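Local coordinates for A-type flavoprotein (Giardia intestinalis, PDB 2Q9U) that scavenges oxygen in a human parasite, pairing a diiron site in a metallo-beta-lactamase-like domain with FMN in a flavodoxin-like domain, probably for electron transfer, at residues Glu245-Arg248 and Trp249-Gln253; Thr179-Trp183 and Ala184-Asp188; Gly396-Leu399 and Gly400-Ile404; Cys108-Lys111 and Cys112-His115. All coordinates share one frame; numbering follows the deposited sequence.

Overall arrangement
The four contacts are local, each within one continuous run, and follow the chain in the order interaction 4, interaction 2, interaction 1, interaction 3. Interactions 2 and 4 both belong to the beta-lactamase-like part that carries the diiron site, their centres about 32 Å apart: 108-115 opens helix 110-120, and the loop at 179-188 leads into helix 189-204. Interaction 1 closes helix 236-250 just ahead of strand 258-263, the first strand, in chain order, of the flavodoxin-like sheet, so it marks the passage between the two halves. Interaction 3 lies on the C-terminal helix 386-409, its centre about 22 Å from that of interaction 1 and about 47 Å from that of interaction 4.

Interaction 1: residues Glu245-Arg248 and Trp249-Gln253; sequences EYDR and WSKGQ
A Schellman motif ends helix 236-250, made by two backbone bonds, Q253 N to R248 O (2.8 Å, nearly straight at 166°) and G252 N to W249 O (2.9 Å). K251 N adds a further, more bent bond to R248 O at 3.0 Å, from the opposite face of the carbonyl plane to Q253 N. G252, with its positive phi, turns the chain out of the helix. Within the same turn, S250 OG bonds back to D247 O at 2.8 Å, and a water bridges this hydroxyl to D247 OD1. The carboxylate of D247 also receives K251 NZ, which sits 3.1 Å from both OD1 and OD2 on their syn lone pairs. The lysine chain gets there by running extended past CG, its methylenes passing close to D247 O. On another side of the helix, R248 bends at chi3 (-53°) and brings NH2 to E245 OE1 (2.8 Å), the oxygen lying close to the guanidinium plane and met on its anti side, while E245 OE2 bonds to Y306. The rings of Y246 and W249 approach only obliquely; Y246 OH is engaged by the backbone of F173. Two ion pairs thus brace the end of the helix, and the lysine ammonium shared by both oxygens would be expected to favour the ionised form of D247, while R248 O, a carbonyl of the last turn, is held from both faces of its plane.

Interaction 2: residues Thr179-Trp183 and Ala184-Asp188; sequences TSRRW and ADECD
With CG set opposite its carbonyl carbon (chi1 -56°) and the chain extended beyond it, E186 reaches back over the turn to W183, whose own chi1 of -61° turns the indole so that its edge meets the carboxylate. E186 OE1 accepts from W183 N at 3.2 Å, from above the carboxylate plane, and lies 3.5 Å from W183 CD1, near the ring plane; ring and carboxylate stand 76° apart. A water donates to the same OE1 and accepts from R182 N, so OE1 serves W183 N directly and R182 N through the water. The backbone closes in the other direction, E186 N to W183 O at 3.1 Å. Beside the indole, D185 OD2 touches W183 CB, its charge paired with R235, which also makes a cation-pi contact with W183. R181 lays its CG against E186 CB at 3.7 Å and one guanidinium face over E186 O, while its CB rests 3.6 Å from C187 SG. S180 bonds to R282 and T288 of a second subunit. The arrangement is that of an irregular connection, opened by an ST turn at T179 and continued by a 3-10 turn, that leads into helix 189-204 of the beta-lactamase-like domain.

Interaction 3: residues Gly396-Leu399 and Gly400-Ile404; sequences GVDL and GKRAI
Both segments are consecutive turns of helix 386-409, and four i to i+4 backbone bonds join them: G400 N to G396 O, K401 N to V397 O, R402 N to D398 O and A403 N to L399 O. The second of these is nearly straight, at 175°, with K401 N 2.9 Å from V397 O. On the same spacing, D398 and R402 form a salt bridge along the helix surface. D398 carries CG anti to its amide nitrogen (chi1 172°), which swings the carboxylate forward along the helix, and R402 runs extended from CG to NE to meet it. NE donates to D398 OD2 at 2.9 Å, with the oxygen in the guanidinium plane and approached on its syn side but tilted out of the carboxylate plane; the two planar groups are turned 77° apart. The bond is made through NE, with NH2 4.1 Å from D398 OD2, and R402 also makes a cation-pi contact with Y373. R402 CG lies 3.3 Å from D398 O, the carbonyl that accepts its own amide. One position round, V397 and K401 lie side by side and point the same way, CG1 of V397 meeting K401 CE at 3.7 Å. L399 and A403 turn to the buried side, where A403 CB packs on L399 O at 3.5 Å and both reach V259 and A310 of the central strands. An amphipathic C-terminal helix of this kind, charged outside and apolar against the parallel sheet, belongs to the alpha-beta-alpha sandwich of the flavodoxin-like fold.

Interaction 4: residues Cys108-Lys111 and Cys112-His115; sequences CTKK and CQEH
K110 NZ donates to Q113 OE1 at 2.9 Å, in the plane of the amide carbonyl. The two side chains lie side by side and point the same way; K110 folds at chi2 and chi3 to bring its ammonium to the glutamine oxygen, and its CD also comes within 3.4 Å of Q113 OE1. E114 crosses K110 at about a right angle, its OE2 against the lysine CG. In the backbone, the first helical bonds are Q113 N to T109 O and E114 N to K110 O, the latter nearly straight at 175°. T109 caps the helix: a chi1 of 61° puts OG1 between its backbone N and carbonyl carbon, where it accepts a weak bond from C112 N at 3.3 Å. C108, at the end of the strand, meets C112 by CB to CB at 3.8 Å and sets SG 3.8 Å from Q113 CB. Further along, K111 crosses H115 obliquely, its CG forming an off-centre CH-pi contact 4.2 Å from the centroid of the imidazole. K111 O lies over one face of the ring, toward its rim, as well as accepting H115 N. H115 ND1 bonds to D155, and the ring meets F382 of a third subunit. A water donates to E114 OE1 and bonds weakly to K111 NZ, which lies 4.2 Å from that oxygen, too far for a salt bridge. This is the strand-to-helix junction of a beta-alpha-beta unit, strand 105-108 passing through a threonine N-cap into helix 110-120 of the beta-lactamase-like domain.

Interaction 1: residues Glu245-Arg248 and Trp249-Gln253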
loop_
_atom_site.group_PDB
_atom_site.type_symbol
_atom_site.label_atom_id
_atom_site.label_comp_id
_atom_site.label_asym_id
_atom_site.label_seq_id
_atom_site.Cartn_x
_atom_site.Cartn_y
_atom_site.Cartn_z
ATOM N N GLU A 245 0.414 -14.232 -30.939
ATOM C CA GLU A 245 -0.527 -13.909 -29.852
ATOM C C GLU A 245 -1.511 -12.802 -30.257
ATOM O O GLU A 245 -2.723 -12.928 -30.037
ATOM C CB GLU A 245 0.236 -13.517 -28.577
ATOM C CG GLU A 245 -0.680 -13.145 -27.361
ATOM C CD GLU A 245 -1.496 -14.320 -26.826
ATOM O OE1 GLU A 245 -1.085 -15.480 -27.030
ATOM O OE2 GLU A 245 -2.544 -14.081 -26.188
ATOM N N TYR A 246 -1.002 -11.694 -30.800
ATOM C CA TYR A 246 -1.887 -10.649 -31.324
ATOM C C TYR A 246 -2.863 -11.201 -32.373
ATOM O O TYR A 246 -4.053 -10.840 -32.403
ATOM C CB TYR A 246 -1.073 -9.522 -31.952
ATOM C CG TYR A 246 -0.662 -8.409 -31.043
ATOM C CD1 TYR A 246 -1.188 -8.268 -29.750
ATOM C CD2 TYR A 246 0.242 -7.447 -31.497
ATOM C CE1 TYR A 246 -0.789 -7.214 -28.926
ATOM C CE2 TYR A 246 0.630 -6.398 -30.704
ATOM C CZ TYR A 246 0.118 -6.278 -29.420
ATOM O OH TYR A 246 0.530 -5.206 -28.674
ATOM N N ASP A 247 -2.358 -12.072 -33.234
ATOM C CA ASP A 247 -3.212 -12.663 -34.282
ATOM C C ASP A 247 -4.353 -13.504 -33.695
ATOM O O ASP A 247 -5.512 -13.336 -34.087
ATOM C CB ASP A 247 -2.382 -13.495 -35.256
ATOM C CG ASP A 247 -3.213 -13.982 -36.438
ATOM O OD1 ASP A 247 -3.766 -13.115 -37.143
ATOM O OD2 ASP A 247 -3.344 -15.217 -36.624
ATOM N N ARG A 248 -4.024 -14.401 -32.767
ATOM C CA ARG A 248 -5.035 -15.204 -32.097
ATOM C C ARG A 248 -6.009 -14.298 -31.369
ATOM O O ARG A 248 -7.222 -14.412 -31.551
ATOM C CB ARG A 248 -4.416 -16.223 -31.132
ATOM C CG ARG A 248 -3.820 -17.462 -31.817
ATOM C CD ARG A 248 -3.341 -18.498 -30.777
ATOM N NE ARG A 248 -2.419 -17.895 -29.797
ATOM C CZ ARG A 248 -1.092 -17.910 -29.894
ATOM N NH1 ARG A 248 -0.500 -18.500 -30.933
ATOM N NH2 ARG A 248 -0.347 -17.327 -28.957
ATOM N N TRP A 249 -5.487 -13.365 -30.573
ATOM C CA TRP A 249 -6.369 -12.472 -29.819
ATOM C C TRP A 249 -7.298 -11.664 -30.728
ATOM O O TRP A 249 -8.492 -11.553 -30.440
ATOM C CB TRP A 249 -5.573 -11.540 -28.875
ATOM C CG TRP A 249 -6.428 -10.404 -28.399
ATOM C CD1 TRP A 249 -7.509 -10.485 -27.555
ATOM C CD2 TRP A 249 -6.311 -9.032 -28.787
ATOM N NE1 TRP A 249 -8.064 -9.236 -27.384
ATOM C CE2 TRP A 249 -7.356 -8.323 -28.133
ATOM C CE3 TRP A 249 -5.430 -8.324 -29.637
ATOM C CZ2 TRP A 249 -7.537 -6.938 -28.291
ATOM C CZ3 TRP A 249 -5.617 -6.931 -29.800
ATOM C CH2 TRP A 249 -6.669 -6.255 -29.128
ATOM N N SER A 250 -6.770 -11.107 -31.823
ATOM C CA SER A 250 -7.591 -10.302 -32.752
ATOM C C SER A 250 -8.749 -11.134 -33.338
ATOM O O SER A 250 -9.776 -10.578 -33.742
ATOM C CB SER A 250 -6.772 -9.708 -33.897
ATOM O OG SER A 250 -6.225 -10.731 -34.724
ATOM N N LYS A 251 -8.570 -12.451 -33.360
ATOM C CA LYS A 251 -9.574 -13.386 -33.880
ATOM C C LYS A 251 -10.388 -14.084 -32.756
ATOM O O LYS A 251 -11.256 -14.934 -33.021
ATOM C CB LYS A 251 -8.867 -14.400 -34.771
ATOM C CG LYS A 251 -8.296 -13.787 -36.050
ATOM C CD LYS A 251 -7.382 -14.768 -36.741
ATOM C CE LYS A 251 -6.948 -14.227 -38.091
ATOM N NZ LYS A 251 -5.769 -14.968 -38.562
ATOM N N GLY A 252 -10.116 -13.722 -31.504
ATOM C CA GLY A 252 -10.828 -14.332 -30.383
ATOM C C GLY A 252 -10.438 -15.777 -30.132
ATOM O O GLY A 252 -11.195 -16.546 -29.523
ATOM N N GLN A 253 -9.229 -16.136 -30.553
ATOM C CA GLN A 253 -8.739 -17.491 -30.436
ATOM C C GLN A 253 -7.686 -17.608 -29.331
ATOM O O GLN A 253 -6.906 -18.569 -29.320
ATOM C CB GLN A 253 -8.131 -17.922 -31.784
ATOM C CG GLN A 253 -9.151 -17.964 -32.915
ATOM C CD GLN A 253 -8.493 -18.052 -34.286
ATOM O OE1 GLN A 253 -7.272 -17.909 -34.422
ATOM N NE2 GLN A 253 -9.301 -18.290 -35.301
HETATM O O HOH W 1 -5.500 -10.945 -37.492
#

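Interaction 2: residues Thr179-Trp183 and Ala184-Asp188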
loop_
_atom_site.group_PDB
_atom_site.type_symbol
_atom_site.label_atom_id
_atom_site.label_comp_id
_atom_site.label_asym_id
_atom_site.label_seq_id
_atom_site.Cartn_x
_atom_site.Cartn_y
_atom_site.Cartn_z
ATOM N N THR A 179 13.796 -2.733 -17.720
ATOM C CA THR A 179 14.961 -3.628 -17.810
ATOM C C THR A 179 16.082 -2.903 -18.553
ATOM O O THR A 179 15.814 -1.956 -19.296
ATOM C CB THR A 179 14.606 -4.996 -18.483
ATOM O OG1 THR A 179 15.799 -5.750 -18.702
ATOM C CG2 THR A 179 13.849 -4.806 -19.827
ATOM N N SER A 180 17.325 -3.323 -18.334
ATOM C CA SER A 180 18.436 -2.768 -19.083
ATOM C C SER A 180 18.538 -3.458 -20.441
ATOM O O SER A 180 19.239 -2.972 -21.334
ATOM C CB SER A 180 19.757 -2.889 -18.295
ATOM O OG SER A 180 20.116 -4.251 -18.121
ATOM N N ARG A 181 17.814 -4.571 -20.597
ATOM C CA ARG A 181 17.806 -5.332 -21.856
ATOM C C ARG A 181 16.906 -4.626 -22.869
ATOM O O ARG A 181 15.832 -4.186 -22.522
ATOM C CB ARG A 181 17.250 -6.756 -21.629
ATOM C CG ARG A 181 18.266 -7.812 -21.157
ATOM C CD ARG A 181 18.716 -7.669 -19.693
ATOM N NE ARG A 181 19.544 -8.813 -19.272
ATOM C CZ ARG A 181 19.066 -9.943 -18.742
ATOM N NH1 ARG A 181 17.761 -10.111 -18.535
ATOM N NH2 ARG A 181 19.901 -10.924 -18.418
ATOM N N ARG A 182 17.329 -4.578 -24.127
ATOM C CA ARG A 182 16.501 -3.979 -25.165
ATOM C C ARG A 182 15.707 -4.970 -25.984
ATOM O O ARG A 182 14.771 -4.577 -26.678
ATOM C CB ARG A 182 17.322 -3.042 -26.074
ATOM C CG ARG A 182 18.067 -1.941 -25.283
ATOM C CD ARG A 182 17.096 -0.957 -24.525
ATOM N NE ARG A 182 17.901 -0.259 -23.504
ATOM C CZ ARG A 182 17.618 -0.149 -22.226
ATOM N NH1 ARG A 182 16.451 -0.605 -21.724
ATOM N NH2 ARG A 182 18.511 0.476 -21.450
ATOM N N TRP A 183 16.073 -6.254 -25.916
ATOM C CA TRP A 183 15.426 -7.263 -26.751
ATOM C C TRP A 183 14.781 -8.367 -25.915
ATOM O O TRP A 183 15.346 -8.795 -24.913
ATOM C CB TRP A 183 16.436 -7.933 -27.660
ATOM C CG TRP A 183 17.147 -7.048 -28.626
ATOM C CD1 TRP A 183 18.433 -6.599 -28.532
ATOM C CD2 TRP A 183 16.631 -6.554 -29.865
ATOM N NE1 TRP A 183 18.751 -5.847 -29.646
ATOM C CE2 TRP A 183 17.671 -5.814 -30.485
ATOM C CE3 TRP A 183 15.385 -6.658 -30.512
ATOM C CZ2 TRP A 183 17.504 -5.161 -31.721
ATOM C CZ3 TRP A 183 15.222 -6.023 -31.763
ATOM C CH2 TRP A 183 16.282 -5.282 -32.341
ATOM N N ALA A 184 13.648 -8.860 -26.398
ATOM C CA ALA A 184 12.868 -9.890 -25.702
ATOM C C ALA A 184 13.701 -11.164 -25.476
ATOM O O ALA A 184 13.660 -11.775 -24.395
ATOM C CB ALA A 184 11.584 -10.208 -26.501
ATOM N N ASP A 185 14.484 -11.528 -26.497
ATOM C CA ASP A 185 15.277 -12.762 -26.491
ATOM C C ASP A 185 16.422 -12.740 -25.466
ATOM O O ASP A 185 16.917 -13.789 -25.051
ATOM C CB ASP A 185 15.791 -13.050 -27.922
ATOM C CG ASP A 185 16.576 -11.889 -28.504
ATOM O OD1 ASP A 185 17.795 -11.819 -28.277
ATOM O OD2 ASP A 185 15.980 -11.005 -29.160
ATOM N N GLU A 186 16.838 -11.542 -25.046
ATOM C CA GLU A 186 17.789 -11.395 -23.955
ATOM C C GLU A 186 17.190 -11.557 -22.563
ATOM O O GLU A 186 17.928 -11.599 -21.583
ATOM C CB GLU A 186 18.514 -10.057 -24.040
ATOM C CG GLU A 186 19.222 -9.842 -25.388
ATOM C CD GLU A 186 19.689 -8.419 -25.573
ATOM O OE1 GLU A 186 18.969 -7.486 -25.166
ATOM O OE2 GLU A 186 20.791 -8.236 -26.129
ATOM N N CYS A 187 15.857 -11.630 -22.486
ATOM C CA CYS A 187 15.132 -11.779 -21.231
ATOM C C CYS A 187 14.603 -13.196 -21.142
ATOM O O CYS A 187 14.925 -14.014 -22.010
ATOM C CB CYS A 187 13.969 -10.782 -21.204
ATOM S SG CYS A 187 14.517 -9.081 -21.353
ATOM N N ASP A 188 13.794 -13.510 -20.121
ATOM C CA ASP A 188 12.983 -14.746 -20.205
ATOM C C ASP A 188 11.823 -14.423 -21.107
ATOM O O ASP A 188 10.976 -13.631 -20.728
ATOM C CB ASP A 188 12.450 -15.228 -18.835
ATOM C CG ASP A 188 13.541 -15.806 -17.964
ATOM O OD1 ASP A 188 14.488 -16.423 -18.510
ATOM O OD2 ASP A 188 13.469 -15.618 -16.738
HETATM O O HOH W 2 20.064 -5.078 -24.844
#

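Interaction 3: residues Gly396-Leu399 and Gly400-Ile404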
loop_
_atom_site.group_PDB
_atom_site.type_symbol
_atom_site.label_atom_id
_atom_site.label_comp_id
_atom_site.label_asym_id
_atom_site.label_seq_id
_atom_site.Cartn_x
_atom_site.Cartn_y
_atom_site.Cartn_z
ATOM N N GLY A 396 -18.937 -25.511 -10.269
ATOM C CA GLY A 396 -17.579 -25.357 -10.808
ATOM C C GLY A 396 -17.251 -26.386 -11.877
ATOM O O GLY A 396 -16.655 -26.066 -12.897
ATOM N N VAL A 397 -17.644 -27.632 -11.648
ATOM C CA VAL A 397 -17.431 -28.673 -12.645
ATOM C C VAL A 397 -18.073 -28.206 -13.948
ATOM O O VAL A 397 -17.438 -28.260 -15.008
ATOM C CB VAL A 397 -18.022 -30.059 -12.219
ATOM C CG1 VAL A 397 -17.816 -31.123 -13.358
ATOM C CG2 VAL A 397 -17.374 -30.562 -10.954
ATOM N N ASP A 398 -19.323 -27.736 -13.859
ATOM C CA ASP A 398 -20.111 -27.326 -15.016
ATOM C C ASP A 398 -19.471 -26.104 -15.683
ATOM O O ASP A 398 -19.443 -25.989 -16.915
ATOM C CB ASP A 398 -21.562 -26.997 -14.597
ATOM C CG ASP A 398 -22.395 -26.365 -15.744
ATOM O OD1 ASP A 398 -22.759 -27.068 -16.714
ATOM O OD2 ASP A 398 -22.704 -25.170 -15.690
ATOM N N LEU A 399 -18.971 -25.183 -14.860
ATOM C CA LEU A 399 -18.307 -23.999 -15.392
ATOM C C LEU A 399 -17.034 -24.347 -16.154
ATOM O O LEU A 399 -16.745 -23.737 -17.204
ATOM C CB LEU A 399 -18.014 -22.992 -14.267
ATOM C CG LEU A 399 -17.426 -21.623 -14.646
ATOM C CD1 LEU A 399 -18.325 -20.851 -15.609
ATOM C CD2 LEU A 399 -17.205 -20.801 -13.366
ATOM N N GLY A 400 -16.272 -25.299 -15.610
ATOM C CA GLY A 400 -15.050 -25.816 -16.231
ATOM C C GLY A 400 -15.347 -26.476 -17.579
ATOM O O GLY A 400 -14.661 -26.223 -18.585
ATOM N N LYS A 401 -16.345 -27.360 -17.591
ATOM C CA LYS A 401 -16.845 -27.943 -18.856
ATOM C C LYS A 401 -17.250 -26.879 -19.869
ATOM O O LYS A 401 -16.936 -27.029 -21.045
ATOM C CB LYS A 401 -18.023 -28.907 -18.650
ATOM C CG LYS A 401 -17.633 -30.205 -17.929
ATOM C CD LYS A 401 -18.884 -30.976 -17.546
ATOM C CE LYS A 401 -18.545 -32.270 -16.813
ATOM N NZ LYS A 401 -19.804 -32.878 -16.213
ATOM N N ARG A 402 -17.977 -25.843 -19.429
ATOM C CA ARG A 402 -18.335 -24.728 -20.309
ATOM C C ARG A 402 -17.139 -23.923 -20.810
ATOM O O ARG A 402 -17.155 -23.456 -21.942
ATOM C CB ARG A 402 -19.340 -23.797 -19.644
ATOM C CG ARG A 402 -20.743 -24.401 -19.498
ATOM C CD ARG A 402 -21.578 -23.529 -18.551
ATOM N NE ARG A 402 -22.929 -24.062 -18.323
ATOM C CZ ARG A 402 -23.941 -23.932 -19.177
ATOM N NH1 ARG A 402 -23.759 -23.309 -20.328
ATOM N NH2 ARG A 402 -25.132 -24.449 -18.882
ATOM N N ALA A 403 -16.118 -23.769 -19.968
ATOM C CA ALA A 403 -14.857 -23.152 -20.394
ATOM C C ALA A 403 -14.195 -23.989 -21.512
ATOM O O ALA A 403 -13.754 -23.453 -22.524
ATOM C CB ALA A 403 -13.916 -23.030 -19.223
ATOM N N ILE A 404 -14.155 -25.301 -21.325
ATOM C CA ILE A 404 -13.522 -26.191 -22.304
ATOM C C ILE A 404 -14.299 -26.103 -23.618
ATOM O O ILE A 404 -13.697 -25.980 -24.696
ATOM C CB ILE A 404 -13.405 -27.614 -21.755
ATOM C CG1 ILE A 404 -12.344 -27.656 -20.628
ATOM C CG2 ILE A 404 -13.044 -28.612 -22.896
ATOM C CD1 ILE A 404 -12.464 -28.871 -19.698
#

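Interaction 4: residues Cys108-Lys111 and Cys112-His115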
loop_
_atom_site.group_PDB
_atom_site.type_symbol
_atom_site.label_atom_id
_atom_site.label_comp_id
_atom_site.label_asym_id
_atom_site.label_seq_id
_atom_site.Cartn_x
_atom_site.Cartn_y
_atom_site.Cartn_z
ATOM N N CYS A 108 4.199 13.710 -38.659
ATOM C CA CYS A 108 3.115 12.912 -38.122
ATOM C C CYS A 108 1.889 13.061 -38.999
ATOM O O CYS A 108 1.880 13.859 -39.941
ATOM C CB CYS A 108 2.797 13.384 -36.686
ATOM S SG CYS A 108 2.400 15.176 -36.562
ATOM N N THR A 109 0.854 12.296 -38.680
ATOM C CA THR A 109 -0.421 12.372 -39.382
ATOM C C THR A 109 -1.184 13.616 -38.904
ATOM O O THR A 109 -0.840 14.231 -37.893
ATOM C CB THR A 109 -1.292 11.132 -39.097
ATOM O OG1 THR A 109 -1.554 11.061 -37.692
ATOM C CG2 THR A 109 -0.619 9.822 -39.576
ATOM N N LYS A 110 -2.237 13.964 -39.626
ATOM C CA LYS A 110 -3.033 15.135 -39.292
ATOM C C LYS A 110 -3.675 15.001 -37.904
ATOM O O LYS A 110 -3.633 15.938 -37.087
ATOM C CB LYS A 110 -4.088 15.389 -40.366
ATOM C CG LYS A 110 -4.954 16.627 -40.103
ATOM C CD LYS A 110 -4.132 17.887 -39.845
ATOM C CE LYS A 110 -3.896 18.702 -41.100
ATOM N NZ LYS A 110 -3.043 19.896 -40.800
ATOM N N LYS A 111 -4.223 13.823 -37.623
ATOM C CA LYS A 111 -4.845 13.584 -36.327
ATOM C C LYS A 111 -3.823 13.731 -35.195
ATOM O O LYS A 111 -4.118 14.330 -34.156
ATOM C CB LYS A 111 -5.547 12.230 -36.302
ATOM C CG LYS A 111 -6.337 11.989 -35.031
ATOM C CD LYS A 111 -7.511 12.979 -34.887
ATOM C CE LYS A 111 -8.724 12.490 -35.640
ATOM N NZ LYS A 111 -9.879 13.363 -35.355
ATOM N N CYS A 112 -2.619 13.206 -35.415
ATOM C CA CYS A 112 -1.562 13.319 -34.411
ATOM C C CYS A 112 -1.174 14.784 -34.192
ATOM O O CYS A 112 -1.101 15.229 -33.061
ATOM C CB CYS A 112 -0.357 12.432 -34.735
ATOM S SG CYS A 112 0.859 12.372 -33.390
ATOM N N GLN A 113 -0.985 15.542 -35.268
ATOM C CA GLN A 113 -0.670 16.970 -35.143
ATOM C C GLN A 113 -1.729 17.754 -34.350
ATOM O O GLN A 113 -1.385 18.516 -33.449
ATOM C CB GLN A 113 -0.457 17.612 -36.516
ATOM C CG GLN A 113 -0.174 19.136 -36.453
ATOM C CD GLN A 113 -0.521 19.831 -37.755
ATOM O OE1 GLN A 113 -1.519 19.496 -38.400
ATOM N NE2 GLN A 113 0.323 20.780 -38.171
ATOM N N GLU A 114 -3.001 17.549 -34.679
ATOM C CA GLU A 114 -4.113 18.164 -33.937
ATOM C C GLU A 114 -4.042 17.883 -32.429
ATOM O O GLU A 114 -4.217 18.791 -31.610
ATOM C CB GLU A 114 -5.445 17.680 -34.517
ATOM C CG GLU A 114 -5.695 18.293 -35.904
ATOM C CD GLU A 114 -6.874 17.708 -36.661
ATOM O OE1 GLU A 114 -7.373 16.615 -36.311
ATOM O OE2 GLU A 114 -7.310 18.371 -37.630
ATOM N N HIS A 115 -3.765 16.627 -32.071
ATOM C CA HIS A 115 -3.704 16.229 -30.666
ATOM C C HIS A 115 -2.448 16.785 -29.978
ATOM O O HIS A 115 -2.534 17.272 -28.849
ATOM C CB HIS A 115 -3.841 14.698 -30.501
ATOM C CG HIS A 115 -5.203 14.163 -30.848
ATOM N ND1 HIS A 115 -5.462 12.814 -30.977
ATOM C CD2 HIS A 115 -6.370 14.795 -31.135
ATOM C CE1 HIS A 115 -6.729 12.635 -31.315
ATOM N NE2 HIS A 115 -7.304 13.822 -31.413
HETATM O O HOH W 3 -8.463 16.044 -33.782
#